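Local coordinates for glutaredoxin related protein (Sulfolobus solfataricus, PDB 4MNN), which probably acts as an atypical protein disulfide oxidoreductase, making, breaking or exchanging disulfide bonds in other proteins, at residues Gly17-Gln22 / Asn35-Glu40; Gln23-Ser28 / Lys46-Lys51. All blocks are in the same frame, centred on the assembly; numbering follows the deposited sequence.

Both contacts share strand 19-24 of the seven-stranded mixed sheet, and their centres lie 14 Å apart. Contact 1 pairs its first part with the parallel edge strand 38-41, whereas contact 2 pairs its end with antiparallel strand 49-54 and sets the turn after it against the loop before that strand. The order along the chain is 17-22, 23-28, 35-40, 46-51, and strand 19-24 lies between its two neighbours, bonded to both. The two contacts meet directly: Q22 O probably accepts a hydrogen bond from K51 N, and E40 O one from Q23 N. Together they form one edge of the sheet in the N-terminal thioredoxin-like half and carry it up to the disulfide C24-C45.

Contact 1 (Gly17-Gln22 / Asn35-Glu40); sequences GDITIQ and NYVNVE
I21 and V37 meet on the inner side of this pairing, where CD1 of the isoleucine reaches CG2 of the valine at 4.0 Å. I19 lies beside V37 and points the same way, its CG2 4.1 Å from V37 CG1, so that one valine receives both isoleucines, one on each methyl. I19 and I21 also pack on V52 and V50 of strand 49-54 and on I81 and L78 of helix 71-83, which makes this the closed side of the contact. Between the strands, I21 N donates to N38 O at 3.0 Å, and I21 O accepts from E40 N at 2.8 Å. This parallel ladder closes the beta-alpha-beta crossover formed by strand 19-24, helix 27-33 and strand 38-41, a building block of the thioredoxin fold, with the later strand at the edge of the sheet. Before the ladder begins, a water replaces a direct bond, donating to I19 O and accepting from N38 N. The face that bears T20, Q22, N38 and E40 is looser and more exposed. There Q22 and E40 run side by side in the same direction, both extended beyond CG, and Q22 NE2 gives a hydrogen bond of 2.8 Å to E40 OE1. It is bent, 145° at the hydrogen, and comes from above the carboxylate, whose plane is turned 64° from that of the amide. An alanine in place of Q22 would probably leave E40 OE1 without its amide donor and the carboxylate freer to turn. T20 turns CG2 anti to the backbone N, and this methyl lies 3.6 Å from E40 OE2, while T20 OG1 and N38 ND2 stay 3.8 Å apart.

Contact 2 (Gln23-Ser28 / Lys46-Lys51); sequences QCNGDS and KKPLVK
C24 lays its SG against the isobutyl end of L49, 3.6 Å from L49 CD1 and rather farther from CD2. With chi1 at 48°, SG sits between the backbone N and the carbonyl carbon, on the face it shares with L49, and there it is joined to C45 SG in a disulfide. The backbones of the same two residues bond both ways as an antiparallel hydrogen-bonded pair: C24 N gives to L49 O at 3.0 Å, and L49 N returns to C24 O at 3.2 Å. Beyond the strand, N25 CB rests on P48 CB at 3.7 Å, and N25 ND2 reaches the carbonyl O of C45. Q23 bends at chi2 (88°) back over the turn. Its OE1 accepts from the backbone N of G26, the N-cap residue of helix 27-33, at 3.0 Å, while NE2 donates to D27 OD1 at 2.9 Å, straight at the hydrogen but on the anti side and tilted from the carboxylate plane, and also bonds T41 OG1, tying the end of the strand to the helix start. The sulfur-methyl contact is apolar, so the polar grip on C24 comes from its backbone, and sheet and disulfide together hold it.

Contact 1 (Gly17-Gln22 / Asn35-Glu40)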
ATOM      1  N   GLY A  17      -3.669  -3.363 -18.555  1.00 35.81           N
ATOM      2  CA  GLY A  17      -2.526  -2.585 -18.080  1.00 35.96           C
ATOM      3  C   GLY A  17      -1.275  -3.423 -17.811  1.00 36.26           C
ATOM      4  O   GLY A  17      -1.166  -4.540 -18.313  1.00 33.56           O
ATOM      5  N   ASP A  18      -0.340  -2.891 -17.022  1.00 33.52           N
ATOM      6  CA  ASP A  18       0.890  -3.613 -16.715  1.00 34.22           C
ATOM      7  C   ASP A  18       1.217  -3.493 -15.218  1.00 33.56           C
ATOM      8  O   ASP A  18       2.389  -3.356 -14.824  1.00 33.90           O
ATOM      9  CB  ASP A  18       2.049  -3.079 -17.545  1.00 38.20           C
ATOM     10  CG  ASP A  18       2.478  -1.701 -17.120  1.00 41.86           C
ATOM     11  OD1 ASP A  18       1.620  -0.965 -16.586  1.00 44.32           O
ATOM     12  OD2 ASP A  18       3.669  -1.347 -17.328  1.00 44.26           O
ATOM     13  N   ILE A  19       0.173  -3.527 -14.390  1.00 29.33           N
ATOM     14  CA  ILE A  19       0.385  -3.502 -12.952  1.00 27.90           C
ATOM     15  C   ILE A  19       1.049  -4.853 -12.657  1.00 25.17           C
ATOM     16  O   ILE A  19       0.704  -5.880 -13.270  1.00 21.85           O
ATOM     17  CB  ILE A  19      -0.964  -3.415 -12.186  1.00 29.98           C
ATOM     18  CG1 ILE A  19      -1.292  -1.968 -11.841  1.00 32.85           C
ATOM     19  CG2 ILE A  19      -0.893  -4.237 -10.892  1.00 34.36           C
ATOM     20  CD1 ILE A  19      -0.502  -1.399 -10.654  1.00 30.60           C
ATOM     21  N   THR A  20       2.039  -4.849 -11.764  1.00 22.77           N
ATOM     22  CA  THR A  20       2.705  -6.084 -11.382  1.00 21.26           C
ATOM     23  C   THR A  20       2.771  -6.101  -9.852  1.00 20.24           C
ATOM     24  O   THR A  20       3.163  -5.105  -9.260  1.00 18.89           O
ATOM     25  CB  THR A  20       4.146  -6.172 -11.903  1.00 24.34           C
ATOM     26  OG1 THR A  20       4.144  -6.220 -13.338  1.00 26.33           O
ATOM     27  CG2 THR A  20       4.808  -7.465 -11.393  1.00 23.39           C
ATOM     28  N   ILE A  21       2.379  -7.218  -9.240  1.00 17.69           N
ATOM     29  CA  ILE A  21       2.417  -7.359  -7.789  1.00 17.97           C
ATOM     30  C   ILE A  21       3.492  -8.373  -7.432  1.00 17.39           C
ATOM     31  O   ILE A  21       3.534  -9.441  -8.046  1.00 17.36           O
ATOM     32  CB  ILE A  21       1.064  -7.902  -7.260  1.00 18.14           C
ATOM     33  CG1 ILE A  21       0.020  -6.793  -7.276  1.00 21.61           C
ATOM     34  CG2 ILE A  21       1.217  -8.519  -5.873  1.00 22.64           C
ATOM     35  CD1 ILE A  21      -1.376  -7.305  -7.028  1.00 22.58           C
ATOM     36  N   GLN A  22       4.378  -8.038  -6.492  1.00 15.75           N
ATOM     37  CA  GLN A  22       5.359  -9.018  -6.046  1.00 17.94           C
ATOM     38  C   GLN A  22       4.931  -9.314  -4.622  1.00 17.52           C
ATOM     39  O   GLN A  22       4.734  -8.401  -3.825  1.00 19.18           O
ATOM     40  CB  GLN A  22       6.774  -8.459  -6.019  1.00 17.30           C
ATOM     41  CG  GLN A  22       7.258  -7.951  -7.355  1.00 23.45           C
ATOM     42  CD  GLN A  22       8.721  -7.557  -7.285  1.00 24.79           C
ATOM     43  OE1 GLN A  22       9.153  -6.963  -6.304  1.00 25.18           O
ATOM     44  NE2 GLN A  22       9.479  -7.886  -8.314  1.00 26.35           N
ATOM     45  N   ASN A  35      -5.206 -14.159 -11.982  1.00 29.20           N
ATOM     46  CA  ASN A  35      -6.147 -14.329 -13.077  1.00 31.54           C
ATOM     47  C   ASN A  35      -6.279 -13.014 -13.806  1.00 30.35           C
ATOM     48  O   ASN A  35      -6.678 -12.988 -14.963  1.00 32.98           O
ATOM     49  CB  ASN A  35      -7.540 -14.781 -12.576  1.00 34.41           C
ATOM     50  CG  ASN A  35      -7.491 -16.046 -11.734  1.00 36.27           C
ATOM     51  OD1 ASN A  35      -6.765 -16.997 -12.038  1.00 40.61           O
ATOM     52  ND2 ASN A  35      -8.277 -16.070 -10.670  1.00 38.89           N
ATOM     53  N   TYR A  36      -5.897 -11.910 -13.151  1.00 27.15           N
ATOM     54  CA  TYR A  36      -6.036 -10.579 -13.741  1.00 24.80           C
ATOM     55  C   TYR A  36      -4.807  -9.723 -13.938  1.00 23.33           C
ATOM     56  O   TYR A  36      -4.801  -8.873 -14.823  1.00 24.76           O
ATOM     57  CB  TYR A  36      -7.050  -9.730 -12.934  1.00 26.49           C
ATOM     58  CG  TYR A  36      -8.300 -10.490 -12.600  1.00 28.44           C
ATOM     59  CD1 TYR A  36      -8.464 -11.085 -11.362  1.00 27.44           C
ATOM     60  CD2 TYR A  36      -9.255 -10.741 -13.581  1.00 30.63           C
ATOM     61  CE1 TYR A  36      -9.532 -11.924 -11.107  1.00 28.68           C
ATOM     62  CE2 TYR A  36     -10.327 -11.575 -13.341  1.00 30.84           C
ATOM     63  CZ  TYR A  36     -10.463 -12.170 -12.113  1.00 29.60           C
ATOM     64  OH  TYR A  36     -11.510 -13.041 -11.889  1.00 31.13           O
ATOM     65  N   VAL A  37      -3.787  -9.883 -13.094  1.00 19.61           N
ATOM     66  CA  VAL A  37      -2.568  -9.074 -13.209  1.00 16.59           C
ATOM     67  C   VAL A  37      -1.351  -9.972 -13.035  1.00 16.87           C
ATOM     68  O   VAL A  37      -1.487 -11.119 -12.616  1.00 14.90           O
ATOM     69  CB  VAL A  37      -2.486  -7.953 -12.147  1.00 17.31           C
ATOM     70  CG1 VAL A  37      -3.650  -6.964 -12.321  1.00 19.50           C
ATOM     71  CG2 VAL A  37      -2.504  -8.585 -10.694  1.00 16.94           C
ATOM     72  N   ASN A  38      -0.166  -9.459 -13.348  1.00 16.51           N
ATOM     73  CA  ASN A  38       1.026 -10.293 -13.186  1.00 17.42           C
ATOM     74  C   ASN A  38       1.316 -10.367 -11.713  1.00 17.35           C
ATOM     75  O   ASN A  38       1.308  -9.334 -11.034  1.00 17.67           O
ATOM     76  CB  ASN A  38       2.224  -9.645 -13.890  1.00 21.56           C
ATOM     77  CG  ASN A  38       1.981  -9.453 -15.395  1.00 26.25           C
ATOM     78  OD1 ASN A  38       1.511 -10.356 -16.067  1.00 29.08           O
ATOM     79  ND2 ASN A  38       2.320  -8.285 -15.913  1.00 27.67           N
ATOM     80  N   VAL A  39       1.575 -11.576 -11.222  1.00 16.84           N
ATOM     81  CA  VAL A  39       1.923 -11.768  -9.816  1.00 15.76           C
ATOM     82  C   VAL A  39       3.258 -12.535  -9.736  1.00 17.07           C
ATOM     83  O   VAL A  39       3.384 -13.605 -10.316  1.00 17.91           O
ATOM     84  CB  VAL A  39       0.839 -12.594  -9.071  1.00 16.38           C
ATOM     85  CG1 VAL A  39       1.250 -12.806  -7.616  1.00 12.92           C
ATOM     86  CG2 VAL A  39      -0.521 -11.865  -9.123  1.00 14.17           C
ATOM     87  N   GLU A  40       4.243 -11.970  -9.051  1.00 16.77           N
ATOM     88  CA  GLU A  40       5.534 -12.621  -8.839  1.00 17.26           C
ATOM     89  C   GLU A  40       5.585 -13.000  -7.376  1.00 17.90           C
ATOM     90  O   GLU A  40       5.242 -12.190  -6.521  1.00 17.80           O
ATOM     91  CB  GLU A  40       6.679 -11.649  -9.117  1.00 19.52           C
ATOM     92  CG  GLU A  40       6.795 -11.231 -10.556  1.00 25.65           C
ATOM     93  CD  GLU A  40       7.864 -10.169 -10.735  1.00 28.88           C
ATOM     94  OE1 GLU A  40       8.800 -10.099  -9.896  1.00 31.66           O
ATOM     95  OE2 GLU A  40       7.770  -9.427 -11.720  1.00 32.10           O
TER
HETATM   96  O   HOH W   1      -0.539  -7.098 -15.295  1.00 20.19           O

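Contact 2 (Gln23-Ser28 / Lys46-Lys51)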
ATOM      1  N   GLN A  23       4.810 -10.580  -4.266  1.00 17.21           N
ATOM      2  CA  GLN A  23       4.357 -10.845  -2.909  1.00 16.38           C
ATOM      3  C   GLN A  23       4.968 -12.087  -2.333  1.00 16.84           C
ATOM      4  O   GLN A  23       5.504 -12.883  -3.077  1.00 16.96           O
ATOM      5  CB  GLN A  23       2.842 -11.077  -2.926  1.00 15.55           C
ATOM      6  CG  GLN A  23       2.411 -12.377  -3.652  1.00 16.82           C
ATOM      7  CD  GLN A  23       2.376 -13.613  -2.727  1.00 17.49           C
ATOM      8  OE1 GLN A  23       2.059 -13.511  -1.530  1.00 15.55           O
ATOM      9  NE2 GLN A  23       2.677 -14.777  -3.285  1.00 16.81           N
ATOM     10  N   CYS A  24       4.891 -12.228  -1.012  1.00 15.14           N
ATOM     11  CA  CYS A  24       5.273 -13.490  -0.403  1.00 16.78           C
ATOM     12  C   CYS A  24       4.461 -13.698   0.856  1.00 16.85           C
ATOM     13  O   CYS A  24       4.034 -12.746   1.530  1.00 15.39           O
ATOM     14  CB  CYS A  24       6.760 -13.598  -0.107  1.00 18.97           C
ATOM     15  SG  CYS A  24       7.387 -12.147   0.734  1.00 22.85           S
ATOM     16  N   ASN A  25       4.210 -14.968   1.142  1.00 14.14           N
ATOM     17  CA  ASN A  25       3.461 -15.394   2.301  1.00 16.36           C
ATOM     18  C   ASN A  25       1.983 -14.995   2.286  1.00 15.97           C
ATOM     19  O   ASN A  25       1.335 -14.957   3.317  1.00 15.93           O
ATOM     20  CB  ASN A  25       4.168 -14.922   3.581  1.00 17.81           C
ATOM     21  CG  ASN A  25       5.572 -15.545   3.750  1.00 22.91           C
ATOM     22  OD1 ASN A  25       6.102 -16.212   2.838  1.00 23.15           O
ATOM     23  ND2 ASN A  25       6.186 -15.315   4.919  1.00 23.97           N
ATOM     24  N   GLY A  26       1.458 -14.700   1.105  1.00 17.24           N
ATOM     25  CA  GLY A  26       0.042 -14.393   1.018  1.00 17.07           C
ATOM     26  C   GLY A  26      -0.451 -15.131  -0.205  1.00 16.76           C
ATOM     27  O   GLY A  26      -1.374 -14.675  -0.877  1.00 15.21           O
ATOM     28  N   ASP A  27       0.139 -16.308  -0.456  1.00 16.20           N
ATOM     29  CA  ASP A  27      -0.163 -17.069  -1.676  1.00 16.68           C
ATOM     30  C   ASP A  27      -1.629 -17.349  -1.934  1.00 16.98           C
ATOM     31  O   ASP A  27      -2.089 -17.178  -3.051  1.00 15.61           O
ATOM     32  CB  ASP A  27       0.548 -18.447  -1.702  1.00 15.93           C
ATOM     33  CG  ASP A  27       2.070 -18.357  -1.716  1.00 17.53           C
ATOM     34  OD1 ASP A  27       2.619 -17.232  -1.700  1.00 16.99           O
ATOM     35  OD2 ASP A  27       2.725 -19.439  -1.744  1.00 16.83           O
ATOM     36  N   SER A  28      -2.366 -17.797  -0.917  1.00 16.60           N
ATOM     37  CA  SER A  28      -3.747 -18.186  -1.175  1.00 17.09           C
ATOM     38  C   SER A  28      -4.632 -17.032  -1.571  1.00 17.21           C
ATOM     39  O   SER A  28      -5.673 -17.237  -2.197  1.00 18.57           O
ATOM     40  CB  SER A  28      -4.321 -18.957   0.026  1.00 17.67           C
ATOM     41  OG  SER A  28      -4.277 -18.162   1.182  1.00 17.73           O
ATOM     42  N   LYS A  46      10.277 -14.020   5.923  1.00 28.90           N
ATOM     43  CA  LYS A  46       9.914 -14.398   7.286  1.00 28.17           C
ATOM     44  C   LYS A  46       8.516 -13.887   7.620  1.00 27.12           C
ATOM     45  O   LYS A  46       7.796 -14.474   8.452  1.00 27.14           O
ATOM     46  CB  LYS A  46      10.938 -13.827   8.266  1.00 31.41           C
ATOM     47  CG  LYS A  46      12.358 -14.231   7.903  1.00 34.79           C
ATOM     48  CD  LYS A  46      13.393 -13.701   8.890  1.00 37.50           C
ATOM     49  CE  LYS A  46      14.761 -14.286   8.567  1.00 38.00           C
ATOM     50  NZ  LYS A  46      15.873 -13.574   9.280  1.00 42.89           N
ATOM     51  N   LYS A  47       8.130 -12.782   6.978  1.00 24.33           N
ATOM     52  CA  LYS A  47       6.803 -12.208   7.195  1.00 22.22           C
ATOM     53  C   LYS A  47       6.243 -11.812   5.821  1.00 19.85           C
ATOM     54  O   LYS A  47       6.975 -11.579   4.885  1.00 18.51           O
ATOM     55  CB  LYS A  47       6.884 -10.988   8.112  1.00 23.95           C
ATOM     56  CG  LYS A  47       7.217 -11.296   9.604  1.00 24.74           C
ATOM     57  CD  LYS A  47       7.316  -9.975  10.371  1.00 26.11           C
ATOM     58  CE  LYS A  47       7.445 -10.155  11.878  1.00 26.62           C
ATOM     59  NZ  LYS A  47       6.376 -11.019  12.422  1.00 28.72           N
ATOM     60  N   PRO A  48       4.934 -11.725   5.708  1.00 19.54           N
ATOM     61  CA  PRO A  48       4.332 -11.369   4.421  1.00 18.14           C
ATOM     62  C   PRO A  48       4.561  -9.943   3.935  1.00 19.04           C
ATOM     63  O   PRO A  48       4.758  -9.003   4.736  1.00 17.66           O
ATOM     64  CB  PRO A  48       2.835 -11.659   4.655  1.00 19.21           C
ATOM     65  CG  PRO A  48       2.653 -11.461   6.128  1.00 21.96           C
ATOM     66  CD  PRO A  48       3.912 -12.044   6.725  1.00 20.04           C
ATOM     67  N   LEU A  49       4.558  -9.778   2.617  1.00 17.85           N
ATOM     68  CA  LEU A  49       4.633  -8.437   2.082  1.00 18.12           C
ATOM     69  C   LEU A  49       4.126  -8.452   0.671  1.00 17.80           C
ATOM     70  O   LEU A  49       4.029  -9.516   0.052  1.00 17.17           O
ATOM     71  CB  LEU A  49       6.039  -7.820   2.165  1.00 21.86           C
ATOM     72  CG  LEU A  49       7.266  -7.875   1.236  1.00 25.90           C
ATOM     73  CD1 LEU A  49       8.271  -8.797   1.880  1.00 27.73           C
ATOM     74  CD2 LEU A  49       6.919  -8.205  -0.210  1.00 26.50           C
ATOM     75  N   VAL A  50       3.767  -7.282   0.160  0.50 15.85           N
ATOM     76  CA  VAL A  50       3.315  -7.161  -1.215  0.50 15.52           C
ATOM     77  C   VAL A  50       3.794  -5.818  -1.739  0.50 16.37           C
ATOM     78  O   VAL A  50       3.618  -4.788  -1.089  0.50 16.46           O
ATOM     79  CB  VAL A  50       1.767  -7.256  -1.363  0.50 15.62           C
ATOM     80  CG1 VAL A  50       1.093  -6.107  -0.668  0.50 14.24           C
ATOM     81  CG2 VAL A  50       1.394  -7.279  -2.858  0.50 14.41           C
ATOM     82  N   LYS A  51       4.434  -5.859  -2.906  1.00 16.96           N
ATOM     83  CA  LYS A  51       4.988  -4.681  -3.578  1.00 18.03           C
ATOM     84  C   LYS A  51       4.164  -4.451  -4.827  1.00 17.58           C
ATOM     85  O   LYS A  51       3.865  -5.410  -5.577  1.00 17.97           O
ATOM     86  CB  LYS A  51       6.438  -4.900  -4.011  1.00 20.40           C
ATOM     87  CG  LYS A  51       7.394  -4.924  -2.861  1.00 25.23           C
ATOM     88  CD  LYS A  51       8.823  -5.110  -3.345  1.00 28.49           C
ATOM     89  CE  LYS A  51       9.795  -4.600  -2.299  1.00 33.24           C
ATOM     90  NZ  LYS A  51      11.150  -5.208  -2.531  1.00 37.08           N
TER